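Local structure of hypothetical protein Atu2684 (Agrobacterium tumefaciens, 2AXO) at residues Val45-Ser56 against Tyr114-Gly122. The protein is of unknown function but has a thioredoxin-like domain with a CxxC disulfide, consistent with a role in thiol-disulfide chemistry. Residues are numbered along the deposited sequence; the frame is centred on the assembly and turned at random.
Sequences VVELFTSQGCAS and YTPQAILNG
Phe49 and Ile119 meet on one face of the central sheet of a thioredoxin-like fold, where strand 45-50 runs antiparallel to strand 117-120. The Phe49 ring comes in obliquely and puts its rim against the isoleucine, CE1 lying 3.5 Å from Ile119 CG1. CG lies anti to the carbonyl carbon (chi1 -66°), which brings the ring's edge to the neighbouring strand: Gln117 O lies in the ring plane, 3.5 Å from Phe49 CD1. Gln117 O also accepts the Phe49 N-H, 2.8 Å from Phe49 N, and Tyr78 stacks on the ring.

Glu47 shares this face. Its carboxylate forms a salt bridge with Arg100, while a water hydrogen-bonded to Glu47 OE1 also bonds Ile119 O and accepts from Gly122 N, tying the acid to the turn after the strand. Glu47 and Ile119 bond backbone to backbone in both directions.

On the opposite face, Val46 and Leu120 lie side by side and point the same way, Val46 CG2 at 3.8 Å from Leu120 CD2. Leu48 runs likewise alongside Pro116, its CD1 4.0 Å from Pro116 CB, and helix 58-70 packs against both.

Beyond the strand, the chain turns into the CxxC motif, Cys54 being disulfide-bonded to Cys57. A cis peptide precedes Pro116, as in the cis-proline loop that faces the CxxC in thioredoxins. Thr115 OG1, hydrogen-bonded to Trp83, approaches Cys54 SG to 3.5 Å, and Pro116 CD lies 3.4 Å from Ser56 O.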
ATOM      1  N   VAL A  45      10.295  -9.357 -19.255  1.00  9.05           N
ATOM      2  CA  VAL A  45      10.624  -8.630 -18.039  1.00  8.72           C
ATOM      3  C   VAL A  45       9.860  -9.168 -16.835  1.00  8.08           C
ATOM      4  O   VAL A  45       8.644  -9.371 -16.890  1.00  7.16           O
ATOM      5  CB  VAL A  45      10.306  -7.128 -18.198  1.00 10.00           C
ATOM      6  CG1 VAL A  45      10.584  -6.386 -16.895  1.00 13.38           C
ATOM      7  CG2 VAL A  45      11.147  -6.546 -19.327  1.00 11.98           C
ATOM      8  N   VAL A  46      10.586  -9.410 -15.747  1.00  8.68           N
ATOM      9  CA  VAL A  46       9.971  -9.903 -14.518  1.00  7.99           C
ATOM     10  C   VAL A  46      10.279  -8.939 -13.378  1.00  8.53           C
ATOM     11  O   VAL A  46      11.422  -8.806 -12.965  1.00 10.08           O
ATOM     12  CB  VAL A  46      10.495 -11.314 -14.151  1.00  8.30           C
ATOM     13  CG1 VAL A  46       9.911 -11.760 -12.812  1.00  8.01           C
ATOM     14  CG2 VAL A  46      10.109 -12.300 -15.244  1.00  8.88           C
ATOM     15  N   GLU A  47       9.244  -8.262 -12.894  1.00  8.79           N
ATOM     16  CA  GLU A  47       9.377  -7.310 -11.808  1.00  9.74           C
ATOM     17  C   GLU A  47       8.718  -7.880 -10.572  1.00 11.06           C
ATOM     18  O   GLU A  47       7.499  -8.018 -10.511  1.00 10.19           O
ATOM     19  CB  GLU A  47       8.719  -5.988 -12.186  1.00  8.65           C
ATOM     20  CG  GLU A  47       9.439  -5.270 -13.300  1.00  8.84           C
ATOM     21  CD  GLU A  47       8.702  -4.035 -13.760  1.00  8.69           C
ATOM     22  OE1 GLU A  47       7.639  -4.190 -14.392  1.00  8.62           O
ATOM     23  OE2 GLU A  47       9.186  -2.922 -13.469  1.00  9.29           O
ATOM     24  N   LEU A  48       9.540  -8.213  -9.585  1.00 10.64           N
ATOM     25  CA  LEU A  48       9.051  -8.794  -8.346  1.00 11.01           C
ATOM     26  C   LEU A  48       8.927  -7.781  -7.221  1.00 10.49           C
ATOM     27  O   LEU A  48       9.869  -7.042  -6.928  1.00  9.42           O
ATOM     28  CB  LEU A  48      10.004  -9.908  -7.907  1.00 10.24           C
ATOM     29  CG  LEU A  48       9.800 -10.515  -6.520  1.00 12.11           C
ATOM     30  CD1 LEU A  48       8.561 -11.402  -6.519  1.00 11.33           C
ATOM     31  CD2 LEU A  48      11.036 -11.323  -6.144  1.00 12.90           C
ATOM     32  N   PHE A  49       7.754  -7.742  -6.598  1.00  9.44           N
ATOM     33  CA  PHE A  49       7.530  -6.859  -5.463  1.00  9.12           C
ATOM     34  C   PHE A  49       7.612  -7.787  -4.264  1.00 10.47           C
ATOM     35  O   PHE A  49       6.871  -8.767  -4.160  1.00 10.24           O
ATOM     36  CB  PHE A  49       6.176  -6.160  -5.582  1.00  9.07           C
ATOM     37  CG  PHE A  49       6.121  -5.209  -6.741  1.00  9.68           C
ATOM     38  CD1 PHE A  49       5.840  -5.672  -8.025  1.00 10.63           C
ATOM     39  CD2 PHE A  49       6.484  -3.875  -6.574  1.00  8.80           C
ATOM     40  CE1 PHE A  49       5.930  -4.821  -9.130  1.00 10.50           C
ATOM     41  CE2 PHE A  49       6.576  -3.017  -7.670  1.00  9.71           C
ATOM     42  CZ  PHE A  49       6.301  -3.490  -8.950  1.00  9.13           C
ATOM     43  N   THR A  50       8.546  -7.474  -3.373  1.00 11.24           N
ATOM     44  CA  THR A  50       8.818  -8.315  -2.219  1.00 11.60           C
ATOM     45  C   THR A  50       9.243  -7.463  -1.029  1.00 11.09           C
ATOM     46  O   THR A  50       9.143  -6.246  -1.069  1.00  9.34           O
ATOM     47  CB  THR A  50       9.966  -9.292  -2.584  1.00 13.06           C
ATOM     48  OG1 THR A  50      10.290 -10.127  -1.468  1.00 14.09           O
ATOM     49  CG2 THR A  50      11.202  -8.503  -3.019  1.00 13.45           C
ATOM     50  N   SER A  51       9.709  -8.116   0.030  1.00 14.10           N
ATOM     51  CA  SER A  51      10.180  -7.422   1.224  1.00 15.99           C
ATOM     52  C   SER A  51      10.791  -8.429   2.183  1.00 15.28           C
ATOM     53  O   SER A  51      10.363  -9.583   2.241  1.00 16.15           O
ATOM     54  CB  SER A  51       9.037  -6.685   1.930  1.00 15.76           C
ATOM     55  OG  SER A  51       9.500  -6.112   3.145  1.00 15.84           O
ATOM     56  N   GLN A  52      11.793  -8.006   2.938  1.00 17.14           N
ATOM     57  CA  GLN A  52      12.400  -8.930   3.873  1.00 19.79           C
ATOM     58  C   GLN A  52      11.440  -9.160   5.038  1.00 18.85           C
ATOM     59  O   GLN A  52      11.553 -10.151   5.757  1.00 19.71           O
ATOM     60  CB  GLN A  52      13.744  -8.406   4.377  1.00 22.75           C
ATOM     61  CG  GLN A  52      13.670  -7.446   5.541  1.00 30.39           C
ATOM     62  CD  GLN A  52      14.963  -7.421   6.334  1.00 32.59           C
ATOM     63  OE1 GLN A  52      15.272  -8.357   7.077  1.00 36.82           O
ATOM     64  NE2 GLN A  52      15.734  -6.358   6.166  1.00 34.76           N
ATOM     65  N   GLY A  53      10.487  -8.248   5.210  1.00 17.85           N
ATOM     66  CA  GLY A  53       9.510  -8.383   6.283  1.00 18.15           C
ATOM     67  C   GLY A  53       8.353  -9.301   5.923  1.00 20.10           C
ATOM     68  O   GLY A  53       7.496  -9.605   6.758  1.00 19.82           O
ATOM     69  N   CYS A  54       8.327  -9.730   4.664  1.00 18.55           N
ATOM     70  CA  CYS A  54       7.298 -10.627   4.140  1.00 19.42           C
ATOM     71  C   CYS A  54       7.786 -12.077   4.228  1.00 19.34           C
ATOM     72  O   CYS A  54       8.670 -12.495   3.476  1.00 17.75           O
ATOM     73  CB  CYS A  54       6.989 -10.235   2.687  1.00 20.76           C
ATOM     74  SG  CYS A  54       6.275 -11.520   1.616  1.00 22.13           S
ATOM     75  N   ALA A  55       7.199 -12.842   5.144  1.00 18.76           N
ATOM     76  CA  ALA A  55       7.587 -14.234   5.367  1.00 19.63           C
ATOM     77  C   ALA A  55       7.376 -15.196   4.202  1.00 17.92           C
ATOM     78  O   ALA A  55       8.092 -16.184   4.085  1.00 18.45           O
ATOM     79  CB  ALA A  55       6.881 -14.770   6.613  1.00 20.87           C
ATOM     80  N   SER A  56       6.400 -14.920   3.344  1.00 18.20           N
ATOM     81  CA  SER A  56       6.139 -15.802   2.214  1.00 18.45           C
ATOM     82  C   SER A  56       6.866 -15.356   0.954  1.00 16.72           C
ATOM     83  O   SER A  56       6.612 -15.872  -0.128  1.00 15.41           O
ATOM     84  CB  SER A  56       4.635 -15.865   1.933  1.00 20.72           C
ATOM     85  OG  SER A  56       4.112 -14.565   1.709  1.00 26.63           O
ATOM     86  N   TYR A 114      -0.393  -7.362  -3.079  1.00 15.03           N
ATOM     87  CA  TYR A 114       0.080  -8.422  -2.206  1.00 13.69           C
ATOM     88  C   TYR A 114       1.540  -8.701  -2.531  1.00 13.57           C
ATOM     89  O   TYR A 114       2.060  -8.225  -3.539  1.00 13.96           O
ATOM     90  CB  TYR A 114      -0.738  -9.705  -2.419  1.00 14.10           C
ATOM     91  CG  TYR A 114      -0.589 -10.329  -3.795  1.00 14.70           C
ATOM     92  CD1 TYR A 114      -1.427  -9.964  -4.851  1.00 14.98           C
ATOM     93  CD2 TYR A 114       0.406 -11.271  -4.043  1.00 14.97           C
ATOM     94  CE1 TYR A 114      -1.271 -10.528  -6.122  1.00 17.63           C
ATOM     95  CE2 TYR A 114       0.570 -11.834  -5.306  1.00 17.19           C
ATOM     96  CZ  TYR A 114      -0.267 -11.462  -6.339  1.00 17.11           C
ATOM     97  OH  TYR A 114      -0.097 -12.024  -7.587  1.00 17.98           O
ATOM     98  N   THR A 115       2.206  -9.449  -1.663  1.00 13.87           N
ATOM     99  CA  THR A 115       3.594  -9.842  -1.899  1.00 14.79           C
ATOM    100  C   THR A 115       3.689 -11.311  -1.518  1.00 13.42           C
ATOM    101  O   THR A 115       3.038 -11.755  -0.578  1.00 14.68           O
ATOM    102  CB  THR A 115       4.617  -9.036  -1.042  1.00 16.35           C
ATOM    103  OG1 THR A 115       4.220  -9.060   0.332  1.00 17.00           O
ATOM    104  CG2 THR A 115       4.730  -7.599  -1.530  1.00 17.08           C
ATOM    105  N   PRO A 116       4.483 -12.094  -2.264  1.00 14.45           N
ATOM    106  CA  PRO A 116       5.268 -11.667  -3.423  1.00 13.06           C
ATOM    107  C   PRO A 116       4.442 -11.660  -4.707  1.00 13.72           C
ATOM    108  O   PRO A 116       3.718 -12.617  -5.001  1.00 15.39           O
ATOM    109  CB  PRO A 116       6.395 -12.695  -3.464  1.00 13.16           C
ATOM    110  CG  PRO A 116       5.708 -13.938  -3.004  1.00 15.09           C
ATOM    111  CD  PRO A 116       4.850 -13.463  -1.855  1.00 13.67           C
ATOM    112  N   GLN A 117       4.551 -10.573  -5.464  1.00 11.42           N
ATOM    113  CA  GLN A 117       3.822 -10.429  -6.713  1.00  9.67           C
ATOM    114  C   GLN A 117       4.779 -10.108  -7.847  1.00 10.13           C
ATOM    115  O   GLN A 117       5.586  -9.185  -7.747  1.00  8.20           O
ATOM    116  CB  GLN A 117       2.795  -9.301  -6.607  1.00 10.37           C
ATOM    117  CG  GLN A 117       2.073  -9.022  -7.918  1.00  9.24           C
ATOM    118  CD  GLN A 117       1.110  -7.856  -7.821  1.00 11.25           C
ATOM    119  OE1 GLN A 117       1.510  -6.729  -7.535  1.00 10.70           O
ATOM    120  NE2 GLN A 117      -0.166  -8.120  -8.069  1.00 11.72           N
ATOM    121  N   ALA A 118       4.698 -10.875  -8.928  1.00  9.99           N
ATOM    122  CA  ALA A 118       5.559 -10.618 -10.064  1.00 10.10           C
ATOM    123  C   ALA A 118       4.719 -10.051 -11.199  1.00  9.92           C
ATOM    124  O   ALA A 118       3.634 -10.554 -11.499  1.00 11.01           O
ATOM    125  CB  ALA A 118       6.259 -11.901 -10.508  1.00  9.75           C
ATOM    126  N   ILE A 119       5.221  -8.986 -11.809  1.00  8.32           N
ATOM    127  CA  ILE A 119       4.545  -8.348 -12.928  1.00  8.67           C
ATOM    128  C   ILE A 119       5.351  -8.756 -14.160  1.00  9.13           C
ATOM    129  O   ILE A 119       6.568  -8.584 -14.193  1.00  9.09           O
ATOM    130  CB  ILE A 119       4.536  -6.802 -12.763  1.00  7.82           C
ATOM    131  CG1 ILE A 119       3.832  -6.416 -11.453  1.00  7.81           C
ATOM    132  CG2 ILE A 119       3.854  -6.150 -13.959  1.00  6.36           C
ATOM    133  CD1 ILE A 119       2.369  -6.847 -11.372  1.00 10.50           C
ATOM    134  N   LEU A 120       4.676  -9.315 -15.161  1.00  6.92           N
ATOM    135  CA  LEU A 120       5.359  -9.789 -16.361  1.00  9.59           C
ATOM    136  C   LEU A 120       5.136  -8.882 -17.578  1.00 10.02           C
ATOM    137  O   LEU A 120       3.996  -8.642 -17.986  1.00  9.46           O
ATOM    138  CB  LEU A 120       4.903 -11.224 -16.660  1.00  9.80           C
ATOM    139  CG  LEU A 120       4.896 -12.199 -15.466  1.00  9.72           C
ATOM    140  CD1 LEU A 120       4.429 -13.564 -15.938  1.00 10.43           C
ATOM    141  CD2 LEU A 120       6.284 -12.306 -14.848  1.00 10.27           C
ATOM    142  N   ASN A 121       6.231  -8.386 -18.154  1.00  8.75           N
ATOM    143  CA  ASN A 121       6.180  -7.483 -19.310  1.00 10.00           C
ATOM    144  C   ASN A 121       5.246  -6.305 -19.045  1.00 10.40           C
ATOM    145  O   ASN A 121       4.716  -5.705 -19.981  1.00 10.91           O
ATOM    146  CB  ASN A 121       5.689  -8.216 -20.571  1.00  8.92           C
ATOM    147  CG  ASN A 121       6.704  -9.203 -21.129  1.00 10.29           C
ATOM    148  OD1 ASN A 121       6.465  -9.825 -22.173  1.00 15.27           O
ATOM    149  ND2 ASN A 121       7.829  -9.359 -20.449  1.00  7.53           N
ATOM    150  N   GLY A 122       5.042  -5.985 -17.772  1.00 10.73           N
ATOM    151  CA  GLY A 122       4.157  -4.893 -17.416  1.00 11.27           C
ATOM    152  C   GLY A 122       2.717  -5.133 -17.843  1.00 11.46           C
ATOM    153  O   GLY A 122       1.898  -4.216 -17.770  1.00 11.05           O
TER
HETATM  154  O   HOH W   1       7.239  -6.393 -15.725  1.00 11.36           O